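Local coordinates for protein 6-phosphogluconate dehydrogenase (Decarboxylating) (PDB 4E21) that probably catalyses the NADP-dependent oxidative decarboxylation of 6-phosphogluconate, a step of the pentose phosphate pathway, at residues C153-G158 / L198-S203; Y136-T141 / A205-K210; A35-R40 / R171-G176; P175-A180 / T192-Y197; G114-Y119 / S303-W308. One frame throughout, in Å; residues are numbered along the deposited sequence.

Contact 1: residues C153-G158 / L198-S203; sequences CLMIGG and LHCGPS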
# COMPACT_ATOMS: atom_id res chain seq x y z
N CYS B 153 19.39 -15.63 18.14
CA CYS B 153 20.10 -14.63 17.35
C CYS B 153 20.17 -13.37 18.20
O CYS B 153 19.16 -12.93 18.73
CB CYS B 153 19.34 -14.33 16.06
SG CYS B 153 20.20 -13.13 15.06
N LEU B 154 21.37 -12.80 18.33
CA LEU B 154 21.62 -11.69 19.26
C LEU B 154 22.20 -10.47 18.55
O LEU B 154 23.22 -10.55 17.85
CB LEU B 154 22.59 -12.10 20.37
CG LEU B 154 22.14 -13.26 21.25
CD1 LEU B 154 23.16 -13.53 22.36
CD2 LEU B 154 20.78 -12.98 21.83
N MSE B 155 21.52 -9.35 18.74
CA MSE B 155 21.93 -8.11 18.12
C MSE B 155 22.27 -7.14 19.24
O MSE B 155 21.41 -6.77 20.06
CB MSE B 155 20.81 -7.59 17.21
CG MSE B 155 20.52 -8.52 16.01
SE MSE B 155 18.62 -8.54 15.60
CE MSE B 155 18.10 -10.21 16.47
N ILE B 156 23.54 -6.73 19.28
CA ILE B 156 24.15 -6.15 20.47
C ILE B 156 24.64 -4.72 20.23
O ILE B 156 25.36 -4.47 19.26
CB ILE B 156 25.32 -7.03 20.95
CG1 ILE B 156 24.88 -8.50 21.00
CG2 ILE B 156 25.86 -6.54 22.30
CD1 ILE B 156 26.05 -9.51 21.03
N GLY B 157 24.21 -3.80 21.08
CA GLY B 157 24.71 -2.43 21.04
C GLY B 157 25.38 -2.02 22.35
O GLY B 157 25.01 -2.50 23.43
N GLY B 158 26.37 -1.13 22.27
CA GLY B 158 27.03 -0.62 23.46
C GLY B 158 28.54 -0.55 23.31
O GLY B 158 29.05 -0.77 22.21
N LEU B 198 26.07 -10.53 17.04
CA LEU B 198 26.71 -9.45 16.31
C LEU B 198 26.67 -8.20 17.14
O LEU B 198 25.60 -7.79 17.59
CB LEU B 198 25.94 -9.15 15.03
CG LEU B 198 26.70 -8.59 13.82
CD1 LEU B 198 25.79 -7.64 13.00
CD2 LEU B 198 28.04 -7.92 14.16
N HIS B 199 27.84 -7.58 17.30
CA HIS B 199 27.93 -6.27 17.92
C HIS B 199 27.60 -5.27 16.82
O HIS B 199 28.39 -5.07 15.90
CB HIS B 199 29.33 -6.02 18.49
CG HIS B 199 29.48 -4.70 19.16
ND1 HIS B 199 30.71 -4.14 19.44
CD2 HIS B 199 28.56 -3.82 19.62
CE1 HIS B 199 30.54 -2.97 20.03
NE2 HIS B 199 29.24 -2.76 20.16
N CYS B 200 26.42 -4.67 16.90
CA CYS B 200 25.89 -3.89 15.79
C CYS B 200 26.36 -2.45 15.76
O CYS B 200 26.34 -1.81 14.71
CB CYS B 200 24.37 -3.94 15.82
SG CYS B 200 23.73 -5.58 15.40
N GLY B 201 26.79 -1.93 16.92
CA GLY B 201 27.14 -0.52 17.02
C GLY B 201 27.09 -0.03 18.45
O GLY B 201 26.99 -0.83 19.39
N PRO B 202 27.15 1.29 18.64
CA PRO B 202 27.16 1.81 20.01
C PRO B 202 25.77 1.69 20.63
O PRO B 202 24.86 1.12 20.04
CB PRO B 202 27.51 3.29 19.81
CG PRO B 202 26.92 3.60 18.44
CD PRO B 202 27.28 2.36 17.64
N SER B 203 25.58 2.27 21.80
CA SER B 203 24.34 2.09 22.53
C SER B 203 23.06 2.28 21.66
O SER B 203 22.94 3.26 20.91
CB SER B 203 24.36 2.99 23.78
OG SER B 203 23.17 2.88 24.52

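Contact 2: residues Y136-T141 / A205-K210; sequences YVDVGT and AGHFVK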
# COMPACT_ATOMS: atom_id res chain seq x y z
N TYR B 136 26.24 0.01 30.08
CA TYR B 136 24.90 -0.44 29.72
C TYR B 136 24.84 -1.02 28.30
O TYR B 136 25.11 -0.32 27.32
CB TYR B 136 23.90 0.70 29.89
CG TYR B 136 22.43 0.29 29.83
CD1 TYR B 136 21.82 -0.32 30.93
CD2 TYR B 136 21.66 0.52 28.70
CE1 TYR B 136 20.48 -0.68 30.90
CE2 TYR B 136 20.32 0.16 28.66
CZ TYR B 136 19.75 -0.44 29.77
OH TYR B 136 18.43 -0.81 29.74
N VAL B 137 24.47 -2.30 28.20
CA VAL B 137 24.45 -3.03 26.93
C VAL B 137 23.04 -3.44 26.49
O VAL B 137 22.29 -4.04 27.27
CB VAL B 137 25.35 -4.28 27.03
CG1 VAL B 137 25.40 -5.02 25.70
CG2 VAL B 137 26.75 -3.86 27.44
N ASP B 138 22.67 -3.09 25.25
CA ASP B 138 21.36 -3.48 24.71
C ASP B 138 21.47 -4.72 23.83
O ASP B 138 22.34 -4.81 22.95
CB ASP B 138 20.63 -2.32 24.00
CG ASP B 138 21.47 -1.66 22.90
OD1 ASP B 138 22.41 -0.90 23.21
OD2 ASP B 138 21.18 -1.88 21.71
N VAL B 139 20.62 -5.69 24.09
CA VAL B 139 20.59 -6.89 23.28
C VAL B 139 19.19 -7.13 22.75
O VAL B 139 18.24 -7.28 23.52
CB VAL B 139 21.11 -8.15 24.04
CG1 VAL B 139 20.93 -9.41 23.19
CG2 VAL B 139 22.58 -7.98 24.40
N GLY B 140 19.04 -7.09 21.43
CA GLY B 140 17.82 -7.53 20.80
C GLY B 140 17.98 -9.02 20.57
O GLY B 140 18.94 -9.46 19.93
N THR B 141 17.06 -9.81 21.11
CA THR B 141 17.18 -11.24 20.95
C THR B 141 16.02 -11.76 20.10
O THR B 141 14.88 -11.31 20.21
CB THR B 141 17.31 -11.98 22.32
OG1 THR B 141 16.10 -12.68 22.63
CG2 THR B 141 17.64 -11.01 23.44
N ALA B 205 22.06 0.27 19.23
CA ALA B 205 22.20 -0.31 17.89
C ALA B 205 21.62 -1.72 17.81
O ALA B 205 21.06 -2.12 16.77
CB ALA B 205 23.65 -0.29 17.44
N GLY B 206 21.77 -2.48 18.90
CA GLY B 206 21.23 -3.83 18.98
C GLY B 206 19.70 -3.80 18.89
O GLY B 206 19.11 -4.55 18.12
N HIS B 207 19.08 -2.94 19.69
CA HIS B 207 17.62 -2.82 19.68
C HIS B 207 17.14 -2.16 18.39
O HIS B 207 16.05 -2.45 17.94
CB HIS B 207 17.09 -2.05 20.90
CG HIS B 207 17.07 -2.86 22.16
ND1 HIS B 207 17.06 -2.28 23.41
CD2 HIS B 207 17.07 -4.20 22.36
CE1 HIS B 207 17.04 -3.23 24.33
NE2 HIS B 207 17.05 -4.40 23.72
N PHE B 208 17.96 -1.28 17.81
CA PHE B 208 17.59 -0.68 16.53
C PHE B 208 17.49 -1.76 15.45
O PHE B 208 16.51 -1.84 14.70
CB PHE B 208 18.59 0.39 16.11
CG PHE B 208 18.15 1.20 14.91
CD1 PHE B 208 18.18 0.66 13.63
CD2 PHE B 208 17.71 2.51 15.07
CE1 PHE B 208 17.76 1.40 12.52
CE2 PHE B 208 17.30 3.26 13.96
CZ PHE B 208 17.32 2.70 12.69
N VAL B 209 18.50 -2.62 15.39
CA VAL B 209 18.49 -3.68 14.40
C VAL B 209 17.42 -4.73 14.69
O VAL B 209 16.82 -5.27 13.77
CB VAL B 209 19.88 -4.31 14.22
CG1 VAL B 209 19.79 -5.53 13.28
CG2 VAL B 209 20.86 -3.27 13.66
N LYS B 210 17.17 -5.04 15.96
CA LYS B 210 16.15 -6.03 16.30
C LYS B 210 14.75 -5.52 15.90
O LYS B 210 13.90 -6.28 15.43
CB LYS B 210 16.19 -6.37 17.80
CG LYS B 210 14.90 -6.95 18.35
CD LYS B 210 14.73 -8.40 17.97
CE LYS B 210 13.31 -8.88 18.24
NZ LYS B 210 12.96 -8.78 19.67
O HOH W 1 15.10 -8.29 22.29

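Contact 3: residues A35-R40 / R171-G176; sequences ADMVRR and RTLAPG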
# COMPACT_ATOMS: atom_id res chain seq x y z
N ALA B 35 13.94 -17.45 31.97
CA ALA B 35 14.17 -18.81 32.47
C ALA B 35 14.96 -19.67 31.46
O ALA B 35 15.89 -20.39 31.83
CB ALA B 35 12.86 -19.46 32.84
N ASP B 36 14.58 -19.57 30.18
CA ASP B 36 15.20 -20.35 29.11
C ASP B 36 16.65 -20.00 28.85
O ASP B 36 17.47 -20.87 28.55
CB ASP B 36 14.41 -20.21 27.80
CG ASP B 36 13.25 -21.17 27.73
OD1 ASP B 36 13.18 -22.05 28.61
OD2 ASP B 36 12.42 -21.04 26.79
N MSE B 37 16.97 -18.71 28.94
CA MSE B 37 18.35 -18.27 28.74
C MSE B 37 19.20 -18.71 29.92
O MSE B 37 20.36 -19.06 29.73
CB MSE B 37 18.43 -16.76 28.54
CG MSE B 37 17.51 -16.28 27.45
SE MSE B 37 17.56 -14.37 27.21
CE MSE B 37 19.08 -14.24 26.01
N VAL B 38 18.63 -18.71 31.12
CA VAL B 38 19.35 -19.20 32.29
C VAL B 38 19.61 -20.70 32.11
O VAL B 38 20.72 -21.16 32.33
CB VAL B 38 18.60 -18.96 33.62
CG1 VAL B 38 19.24 -19.76 34.72
CG2 VAL B 38 18.62 -17.48 33.97
N ARG B 39 18.58 -21.43 31.67
CA ARG B 39 18.75 -22.87 31.47
C ARG B 39 19.83 -23.13 30.44
O ARG B 39 20.67 -24.00 30.62
CB ARG B 39 17.45 -23.55 31.06
CG ARG B 39 16.41 -23.55 32.15
CD ARG B 39 15.11 -24.12 31.63
NE ARG B 39 14.03 -23.95 32.60
CZ ARG B 39 12.97 -23.16 32.41
NH1 ARG B 39 12.83 -22.48 31.28
NH2 ARG B 39 12.05 -23.07 33.36
N ARG B 40 19.82 -22.34 29.37
CA ARG B 40 20.84 -22.50 28.33
C ARG B 40 22.21 -22.09 28.86
O ARG B 40 23.20 -22.78 28.64
CB ARG B 40 20.48 -21.71 27.06
CG ARG B 40 21.51 -21.88 25.94
CD ARG B 40 20.99 -21.44 24.60
NE ARG B 40 21.96 -21.62 23.53
CZ ARG B 40 21.97 -22.66 22.70
NH1 ARG B 40 21.06 -23.62 22.82
NH2 ARG B 40 22.89 -22.74 21.74
N ARG B 171 28.45 -16.30 23.01
CA ARG B 171 28.76 -17.58 22.39
C ARG B 171 27.86 -18.71 22.86
O ARG B 171 27.34 -19.48 22.05
CB ARG B 171 30.20 -17.96 22.67
CG ARG B 171 31.15 -17.42 21.65
CD ARG B 171 32.56 -17.76 22.04
NE ARG B 171 33.28 -18.20 20.86
CZ ARG B 171 33.83 -17.37 19.99
NH1 ARG B 171 33.76 -16.05 20.19
NH2 ARG B 171 34.47 -17.85 18.93
N THR B 172 27.68 -18.80 24.17
CA THR B 172 26.82 -19.84 24.74
C THR B 172 25.39 -19.67 24.28
O THR B 172 24.72 -20.64 23.91
CB THR B 172 26.87 -19.81 26.27
OG1 THR B 172 28.20 -20.09 26.69
CG2 THR B 172 25.92 -20.85 26.89
N LEU B 173 24.92 -18.42 24.30
CA LEU B 173 23.54 -18.10 24.00
C LEU B 173 23.19 -18.27 22.51
O LEU B 173 22.08 -18.67 22.17
CB LEU B 173 23.27 -16.66 24.42
CG LEU B 173 22.34 -16.40 25.60
CD1 LEU B 173 22.22 -17.58 26.51
CD2 LEU B 173 22.77 -15.14 26.35
N ALA B 174 24.15 -17.97 21.64
CA ALA B 174 23.96 -17.99 20.19
C ALA B 174 24.00 -19.43 19.63
O ALA B 174 24.45 -20.37 20.31
CB ALA B 174 25.01 -17.11 19.51
N PRO B 175 23.51 -19.60 18.39
CA PRO B 175 23.38 -20.94 17.78
C PRO B 175 24.71 -21.59 17.43
O PRO B 175 24.81 -22.80 17.49
CB PRO B 175 22.59 -20.67 16.50
CG PRO B 175 21.90 -19.35 16.72
CD PRO B 175 22.89 -18.56 17.54
N GLY B 176 25.73 -20.79 17.12
CA GLY B 176 26.97 -21.33 16.60
C GLY B 176 26.92 -21.56 15.09
O GLY B 176 25.86 -21.80 14.52

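Contact 4: residues P175-A180 / T192-Y197; sequences PGIGAA and TAELGY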
# COMPACT_ATOMS: atom_id res chain seq x y z
N PRO B 175 23.51 -19.60 18.39
CA PRO B 175 23.38 -20.94 17.78
C PRO B 175 24.71 -21.59 17.43
O PRO B 175 24.81 -22.80 17.49
CB PRO B 175 22.59 -20.67 16.50
CG PRO B 175 21.90 -19.35 16.72
CD PRO B 175 22.89 -18.56 17.54
N GLY B 176 25.73 -20.79 17.12
CA GLY B 176 26.97 -21.33 16.60
C GLY B 176 26.92 -21.56 15.09
O GLY B 176 25.86 -21.80 14.52
N ILE B 177 28.09 -21.48 14.46
CA ILE B 177 28.19 -21.55 13.02
C ILE B 177 27.46 -22.76 12.42
O ILE B 177 26.93 -22.67 11.31
CB ILE B 177 29.67 -21.57 12.57
CG1 ILE B 177 29.79 -21.16 11.10
CG2 ILE B 177 30.27 -22.95 12.75
CD1 ILE B 177 31.19 -20.77 10.73
N GLY B 178 27.41 -23.86 13.17
CA GLY B 178 26.85 -25.10 12.65
C GLY B 178 25.39 -25.05 12.23
O GLY B 178 24.91 -25.91 11.49
N ALA B 179 24.68 -24.04 12.73
CA ALA B 179 23.24 -23.91 12.54
C ALA B 179 22.80 -23.63 11.09
O ALA B 179 21.64 -23.78 10.76
CB ALA B 179 22.70 -22.82 13.48
N ALA B 180 23.73 -23.21 10.24
CA ALA B 180 23.43 -23.01 8.83
C ALA B 180 24.71 -23.08 7.97
O ALA B 180 25.79 -22.69 8.42
CB ALA B 180 22.71 -21.67 8.61
N THR B 192 32.03 -12.04 14.51
CA THR B 192 31.19 -13.11 15.06
C THR B 192 29.90 -13.38 14.28
O THR B 192 29.13 -14.24 14.66
CB THR B 192 30.76 -12.74 16.49
OG1 THR B 192 29.89 -11.59 16.43
CG2 THR B 192 31.99 -12.42 17.37
N ALA B 193 29.64 -12.64 13.21
CA ALA B 193 28.34 -12.73 12.53
C ALA B 193 27.91 -14.18 12.25
O ALA B 193 26.73 -14.53 12.39
CB ALA B 193 28.34 -11.88 11.27
N GLU B 194 28.88 -15.03 11.90
CA GLU B 194 28.58 -16.41 11.49
C GLU B 194 28.12 -17.30 12.63
O GLU B 194 27.65 -18.42 12.41
CB GLU B 194 29.78 -17.07 10.81
CG GLU B 194 29.99 -16.65 9.36
CD GLU B 194 31.00 -17.53 8.64
OE1 GLU B 194 32.21 -17.35 8.89
OE2 GLU B 194 30.59 -18.39 7.82
N LEU B 195 28.28 -16.79 13.85
CA LEU B 195 27.95 -17.56 15.05
C LEU B 195 26.50 -17.31 15.48
O LEU B 195 25.95 -18.05 16.31
CB LEU B 195 28.91 -17.20 16.19
CG LEU B 195 30.28 -17.89 16.33
CD1 LEU B 195 30.97 -18.05 15.01
CD2 LEU B 195 31.21 -17.12 17.29
N GLY B 196 25.89 -16.26 14.91
CA GLY B 196 24.55 -15.88 15.29
C GLY B 196 24.47 -14.81 16.38
O GLY B 196 23.43 -14.63 17.01
N TYR B 197 25.56 -14.08 16.60
CA TYR B 197 25.49 -12.86 17.39
C TYR B 197 26.39 -11.80 16.78
O TYR B 197 27.34 -12.11 16.06
CB TYR B 197 25.81 -13.11 18.88
CG TYR B 197 27.25 -13.47 19.18
CD1 TYR B 197 27.72 -14.77 18.97
CD2 TYR B 197 28.14 -12.52 19.68
CE1 TYR B 197 29.03 -15.12 19.26
CE2 TYR B 197 29.45 -12.86 19.97
CZ TYR B 197 29.89 -14.16 19.76
OH TYR B 197 31.19 -14.49 20.04

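Contact 5: residues G114-Y119 / S303-W308; sequences GGNSHY and SGEGRW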
# COMPACT_ATOMS: atom_id res chain seq x y z
N GLY B 114 17.90 -7.05 27.57
CA GLY B 114 17.69 -7.99 26.49
C GLY B 114 16.25 -8.04 26.05
O GLY B 114 15.89 -8.81 25.18
N GLY B 115 15.41 -7.20 26.65
CA GLY B 115 14.00 -7.19 26.32
C GLY B 115 13.69 -6.31 25.12
O GLY B 115 14.59 -5.92 24.37
N ASN B 116 12.42 -5.99 24.96
CA ASN B 116 11.94 -5.17 23.86
C ASN B 116 11.84 -3.69 24.21
O ASN B 116 10.76 -3.13 24.26
CB ASN B 116 10.58 -5.69 23.42
CG ASN B 116 10.65 -7.13 22.95
OD1 ASN B 116 11.38 -7.45 22.01
ND2 ASN B 116 9.90 -8.01 23.62
N SER B 117 12.98 -3.07 24.47
CA SER B 117 13.03 -1.65 24.74
C SER B 117 13.21 -0.92 23.42
O SER B 117 13.78 -1.47 22.48
CB SER B 117 14.19 -1.33 25.68
OG SER B 117 13.84 -1.62 27.03
N HIS B 118 12.72 0.31 23.34
CA HIS B 118 12.97 1.15 22.18
C HIS B 118 14.38 1.75 22.27
O HIS B 118 14.79 2.26 23.31
CB HIS B 118 11.92 2.25 22.06
CG HIS B 118 12.06 3.06 20.82
ND1 HIS B 118 12.80 4.23 20.77
CD2 HIS B 118 11.61 2.85 19.56
CE1 HIS B 118 12.76 4.72 19.54
NE2 HIS B 118 12.05 3.90 18.78
N TYR B 119 15.13 1.70 21.18
CA TYR B 119 16.53 2.10 21.21
C TYR B 119 16.78 3.52 21.73
O TYR B 119 17.82 3.77 22.33
CB TYR B 119 17.20 1.91 19.85
CG TYR B 119 16.92 3.03 18.88
CD1 TYR B 119 17.84 4.05 18.68
CD2 TYR B 119 15.72 3.07 18.16
CE1 TYR B 119 17.59 5.08 17.79
CE2 TYR B 119 15.45 4.10 17.27
CZ TYR B 119 16.39 5.10 17.08
OH TYR B 119 16.13 6.14 16.20
N SER B 303 3.34 -5.89 18.85
CA SER B 303 3.99 -5.58 20.12
C SER B 303 4.79 -4.29 20.20
O SER B 303 5.30 -3.93 21.26
CB SER B 303 4.85 -6.75 20.59
OG SER B 303 4.03 -7.89 20.77
N GLY B 304 4.92 -3.59 19.08
CA GLY B 304 5.56 -2.30 19.12
C GLY B 304 6.66 -2.16 18.10
O GLY B 304 6.74 -1.15 17.41
N GLU B 305 7.53 -3.15 18.00
CA GLU B 305 8.68 -3.05 17.11
C GLU B 305 8.27 -2.77 15.66
O GLU B 305 8.95 -2.05 14.96
CB GLU B 305 9.54 -4.30 17.18
CG GLU B 305 10.54 -4.28 18.34
CD GLU B 305 10.05 -5.03 19.57
OE1 GLU B 305 8.91 -5.59 19.54
OE2 GLU B 305 10.84 -5.06 20.56
N GLY B 306 7.14 -3.33 15.24
CA GLY B 306 6.60 -3.02 13.92
C GLY B 306 6.26 -1.54 13.79
O GLY B 306 6.60 -0.91 12.79
N ARG B 307 5.59 -0.98 14.79
CA ARG B 307 5.32 0.45 14.75
C ARG B 307 6.60 1.28 14.75
O ARG B 307 6.72 2.24 13.99
CB ARG B 307 4.41 0.90 15.89
CG ARG B 307 3.19 0.07 16.01
CD ARG B 307 2.22 0.64 17.00
NE ARG B 307 1.18 -0.33 17.35
CZ ARG B 307 -0.02 0.00 17.83
NH1 ARG B 307 -0.32 1.28 17.99
NH2 ARG B 307 -0.90 -0.94 18.14
N TRP B 308 7.54 0.93 15.62
CA TRP B 308 8.78 1.70 15.75
C TRP B 308 9.54 1.68 14.43
O TRP B 308 10.18 2.65 14.08
CB TRP B 308 9.67 1.16 16.88
CG TRP B 308 8.94 1.02 18.18
CD1 TRP B 308 7.79 1.66 18.55
CD2 TRP B 308 9.34 0.23 19.31
NE1 TRP B 308 7.42 1.29 19.82
CE2 TRP B 308 8.36 0.41 20.32
CE3 TRP B 308 10.42 -0.62 19.57
CZ2 TRP B 308 8.43 -0.22 21.57
CZ3 TRP B 308 10.50 -1.26 20.82
CH2 TRP B 308 9.51 -1.06 21.80
O HOH W 2 11.54 4.16 15.97

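Contact 1: residues C153-G158 / L198-S203
Leu-154 and Ile-156 pair with strand 197-201 through Leu-198 and Cys-200, and main-chain hydrogen bonds carry most of the contact. Leu-198 N gives to Leu-154 O at 3.0 Å, Ile-156 N donates to Leu-198 O at 2.9 Å, and Cys-200 N reaches Ile-156 O at a short 2.6 Å. This alternation is that of a parallel ladder; beyond it, Gly-158 N still finds Gly-201 O at 3.0 Å.

One side chain joins the polar set. With CG anti to the backbone N (chi1 -179°), the His-199 ring lies alongside the end of the neighbouring strand. Its NE2 donates to Gly-158 O at 2.9 Å, 31° out of that carbonyl's plane, while CD2 brings the ring edge to Ile-156 O, 3.3 Å away. Replacing His-199 with an alanine would probably leave Gly-158 O without this side-chain donor and the turn after the strand less firmly tied.

Apolar contact is modest: Met-155 CB meets Cys-200 SG at 4.0 Å, on the face covered by Val-209 of helix 205-232. Trp-269 and Ile-265 of the second subunit pack on Met-155 and Leu-198.

Strand 197-201 is the outermost of this chain's sheet. It is held chiefly through main-chain atoms, so its attachment probably depends less on side chains than on His-199 and on glycines at Gly-157, Gly-158 and Gly-201.

Contact 2: residues Y136-T141 / A205-K210
Asp-138 meets the first turn of helix 205-232 in the tight part of this contact. Its CG sits between the backbone N and carbonyl carbon (chi1 54°), which directs the carboxylate at the helix start. OD2 accepts His-207 N at 3.1 Å on its anti lone pair, and Gly-206 N stands 2.9 Å from the same OD2; the other oxygen, OD1, is taken by Gly-204 N. Asp-138 CB lies over one face of the His-207 ring, 3.8 Å from its centroid, a CH-pi contact offset toward the rim. The ring's NE2 makes a weak bond to Val-139 O, and Asp-122 holds ND1.

Two glycines allow this closeness. A side chain on Gly-140 would run into Lys-210 CB, which sits 3.6 Å from Gly-140 CA, and one on Gly-206 would strike Asp-138 O.

Around Lys-210 the fit is looser. The chain bends at chi2 and chi4, bringing NZ to Thr-141 O at 3.2 Å in a weak bond. A water accepts from Thr-141 N at 2.7 Å and, weakly, from Lys-210 NZ. Asn-116 is another weak partner of NZ, and a bound methylpentanediol lies about 6 Å from the lysine side chain.

Bonded to His-207 N and Gly-204 N, Asp-138 ties the helix start to the sheet, and the amides there would probably stabilise its charge; the lysine's bonds described here are weak.

Contact 3: residues A35-R40 / R171-G176
Arg-40 reaches across from helix 32-43 to the end of helix 167-173 and takes carbonyls of its last turn and of the residue after it. NE donates to Thr-172 O at 3.0 Å, lying in the carbonyl plane on a lone pair, although the oxygen itself is tilted 29° out of the guanidinium plane. NH2 goes to Ala-174 O at 3.2 Å, approaching from above that carbonyl's plane. The arm owes its reach to CG standing anti to the backbone N (chi1 -179°) and to a chain extended as far as NE.

Van der Waals contacts flank this grip. Met-37, a selenomethionine, bends at chi3 so that its CE touches Leu-173 CD2 at 3.8 Å, the two side chains crossing at about a right angle. Thr-172 sets its methyl CG2 against Arg-40 O, also at 3.8 Å.

The next shell fixes these groups. Leu-148 O, in helix 147-150, takes the remaining terminal nitrogen of Arg-40, NH1, and Thr-172 OG1 is hydrogen-bonded to His-46 and to Pro-168 O. Trp-86 of strand 84-87 packs against both Met-37 and Leu-173.

Ala-174 is where the chain leaves helical geometry, so Arg-40 brings donors to carbonyls at a helix C-terminus. A positive charge there would probably be favoured by the helix dipole. The guanidinium clamps helix 32-43 to the end of helix 167-173 and to helix 147-150 within the nucleotide-binding domain, each of its three nitrogens bonded to a carbonyl and NH1 having a second, weak partner in Glu-149 O.

Contact 4: residues P175-A180 / T192-Y197
Leu-195 O receives Gly-176 N at 2.9 Å, the hydrogen bond that ties the two ends of this connection together, and the same oxygen is touched by Pro-175 CD at 3.3 Å. One residue after Gly-176, Ile-177 CA makes a CA-H...O contact of 3.2 Å with Glu-194 O.

Side chains continue the line. Ile-177 and Glu-194 run side by side, pointing the same way. With CG1 anti to the backbone N (chi1 -160°), the isoleucine lays CD1 along the glutamate as far as OE2, 3.8 Å away; that carboxylate has its salt bridge with Arg-182. Gly-196 lets Pro-175 come close, since a CB on it would collide with the proline CD.

Each segment carries a short 3-10 turn, at 177-179 and at 193-195. The second is braced by Thr-192 OG1, which donates to Tyr-197 O at 2.6 Å from above the carbonyl plane. Arg-271 of the second subunit hydrogen-bonds Ile-177 O and Ala-180 O.

Pro-175, Gly-176 and the start of the 177-179 turn thus meet Glu-194, Leu-195 and Gly-196 at the base of the long loop between helix 167-173 and strand 197-201, where its outgoing and returning arms come together beside the subunit interface.

Contact 5: residues G114-Y119 / S303-W308
Glu-305 is the first residue of the helical segment to meet the 114-119 loop, folding back at chi2 to cross Asn-116 at about a right angle. As modelled, Asn-116 OD1 and Glu-305 OE2 are only 2.8 Å apart although both are acceptors, so no hydrogen bond joins them and the close approach is doubtful. Lys-210 NZ makes a weak hydrogen bond to Asn-116 OD1.

Three residues on, Trp-308 carries the contact. CG anti to the carbonyl carbon (chi1 -52°) presents the indole to the loop. His-118 comes edge-on over one face in a T-shaped stack, the planes 87° apart, with His-118 CD2 3.5 Å from Trp-308 CD2. Its CB adds a CH-pi contact, lying 3.9 Å from the centroid of the six-membered ring and almost on the ring normal. At the indole's far edge, CH2 meets Asn-116 O in plane at 3.4 Å. The opposite face rests on the start of its own helix, against Gly-304 O and Glu-305 N. A water donates to Trp-308 O at 2.8 Å and also binds His-118 NE2 at 2.9 Å. With alanine in place of Trp-308, the His-118 edge would probably lose the aromatic face it packs on, opening a gap between loop and helix.

His-118 is the N-cap of helix 119-130 in the nucleotide-binding domain, while helix 305-316 belongs to the helical C-terminal domain. The contact therefore spans the two domains, and a bound methylpentanediol, probably from the crystallisation liquor, about 5 Å from the Glu-305 side chain may mark a pocket in the interdomain cleft, where relatives have their active site.

Contacts 1 and 2 are the buried pair, sharing the mixed sheet: strands 153-157 and 135-142 are neighbours, and strand 197-201 runs on into helix 205-232. Backbone pairing dominates the first, whereas a carboxylate at a helix start dominates the second. Contacts 3 and 4 are only partly buried and share Pro-175 and Gly-176; an arginine clamp gives way there to loop-to-loop backbone contact, and Gly-196 leads contact 4 back to Leu-154 of contact 1. Contact 5, also partly buried, is the aromatic one and joins domains; Asn-116 and Lys-210 connect it to contact 2. The second subunit touches contacts 1 to 4 and, through Tyr-119, contact 5.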